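Local coordinates for hydrogenase expression/formation protein (hypb) (Archaeoglobus fulgidus, PDB 2WSM) that binds GTP, probably hydrolyses it, and dimerizes in a GTP-dependent way, consistent with a role in nickel delivery for hydrogenase maturation, at residues Leu45-Glu48 / Arg49-Arg53. Sequence-based numbering, arbitrary orientation.
Sequences LLIE and RTIER
Thr50 grips the carbonyl of Leu46 twice: its OG1 donates to Leu46 O at 2.6 Å, and its backbone N reaches the same oxygen at 3.0 Å. The two donors arrive from opposite faces of the carbonyl plane, each tilted about 30° from it. With OG1 beside its own backbone N and anti to the carbonyl carbon (chi1 -62°), the hydroxyl folds back onto the preceding turn, a role that suits threonine in a buried helix. OG1 in turn accepts a hydrogen bond from NE1 of Trp204 on helix 201-212.

The tight side continues one residue on, where CG2 of Ile47 meets CD1 of Ile51 at 3.7 Å. These branched, apolar chains suit the interior: Ile47 also rests on Leu113 of strand 111-118.

The flank of Leu45 and Arg49 is more open to solvent. They run side by side, CD1 of Leu45 lying 3.8 Å from CG of Arg49; the arginine's aliphatic stem thus shares the leucine's apolar surface, while its bent chain carries the guanidinium away to a cation-pi contact with Phe201.

Buried Glu48 and more open Glu52 do not pair; Arg75 forms a salt bridge with Glu52 and a long, weak ion pair with Glu48, probably tempering their repulsion.

In this helix after the probable P-loop, the buried hydroxyl is satisfied by one donated and one accepted bond, while Arg49 and Glu52 tie it to helices 201-212 and 70-77.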
# COMPACT_ATOMS: atom_id res chain seq x y z
N LEU A 45 -15.31 10.77 -11.53
CA LEU A 45 -16.70 11.07 -11.83
C LEU A 45 -17.44 11.54 -10.59
O LEU A 45 -18.22 12.50 -10.64
CB LEU A 45 -17.41 9.86 -12.44
CG LEU A 45 -18.90 10.05 -12.79
CD1 LEU A 45 -19.08 11.22 -13.73
CD2 LEU A 45 -19.49 8.79 -13.39
N LEU A 46 -17.19 10.88 -9.46
CA LEU A 46 -17.80 11.31 -8.21
C LEU A 46 -17.43 12.75 -7.88
O LEU A 46 -18.27 13.53 -7.41
CB LEU A 46 -17.40 10.40 -7.05
CG LEU A 46 -17.99 10.79 -5.69
CD1 LEU A 46 -19.52 10.69 -5.71
CD2 LEU A 46 -17.42 9.93 -4.58
N ILE A 47 -16.18 13.12 -8.15
CA ILE A 47 -15.72 14.48 -7.89
C ILE A 47 -16.40 15.50 -8.81
O ILE A 47 -16.85 16.55 -8.36
CB ILE A 47 -14.18 14.58 -8.00
CG1 ILE A 47 -13.51 13.89 -6.82
CG2 ILE A 47 -13.74 16.05 -8.08
CD1 ILE A 47 -11.98 13.78 -6.94
N GLU A 48 -16.49 15.17 -10.09
CA GLU A 48 -17.19 16.04 -11.03
C GLU A 48 -18.65 16.20 -10.62
O GLU A 48 -19.13 17.32 -10.44
CB GLU A 48 -17.09 15.48 -12.45
CG GLU A 48 -15.66 15.32 -12.94
CD GLU A 48 -15.53 14.34 -14.09
OE1 GLU A 48 -16.41 13.46 -14.23
OE2 GLU A 48 -14.54 14.45 -14.86
N ARG A 49 -19.35 15.07 -10.48
CA ARG A 49 -20.76 15.10 -10.10
C ARG A 49 -20.97 15.93 -8.84
O ARG A 49 -21.95 16.66 -8.73
CB ARG A 49 -21.30 13.67 -9.90
CG ARG A 49 -21.33 12.82 -11.18
CD ARG A 49 -22.40 13.31 -12.16
NE ARG A 49 -23.64 13.65 -11.46
CZ ARG A 49 -24.63 12.80 -11.22
NH1 ARG A 49 -24.54 11.55 -11.66
NH2 ARG A 49 -25.71 13.20 -10.56
N THR A 50 -20.04 15.84 -7.90
CA THR A 50 -20.12 16.65 -6.68
C THR A 50 -20.04 18.13 -7.01
O THR A 50 -20.82 18.94 -6.51
CB THR A 50 -18.96 16.32 -5.74
OG1 THR A 50 -19.04 14.95 -5.33
CG2 THR A 50 -19.00 17.23 -4.51
N ILE A 51 -19.06 18.48 -7.83
CA ILE A 51 -18.85 19.86 -8.24
C ILE A 51 -20.10 20.39 -8.91
O ILE A 51 -20.52 21.53 -8.68
CB ILE A 51 -17.62 19.95 -9.16
CG1 ILE A 51 -16.35 19.66 -8.35
CG2 ILE A 51 -17.54 21.32 -9.82
CD1 ILE A 51 -15.15 19.33 -9.20
N GLU A 52 -20.73 19.54 -9.72
CA GLU A 52 -21.92 19.93 -10.47
C GLU A 52 -23.12 20.19 -9.55
O GLU A 52 -23.91 21.09 -9.80
CB GLU A 52 -22.27 18.87 -11.51
CG GLU A 52 -21.40 18.97 -12.75
CD GLU A 52 -21.24 17.64 -13.48
OE1 GLU A 52 -22.19 16.82 -13.44
OE2 GLU A 52 -20.17 17.43 -14.08
N ARG A 53 -23.23 19.40 -8.49
CA ARG A 53 -24.39 19.47 -7.62
C ARG A 53 -24.33 20.62 -6.60
O ARG A 53 -25.32 21.31 -6.40
CB ARG A 53 -24.62 18.13 -6.91
CG ARG A 53 -25.54 18.21 -5.70
CD ARG A 53 -26.99 18.48 -6.08
NE ARG A 53 -27.53 17.44 -6.96
CZ ARG A 53 -28.20 16.38 -6.54
NH1 ARG A 53 -28.65 15.49 -7.41
NH2 ARG A 53 -28.43 16.19 -5.24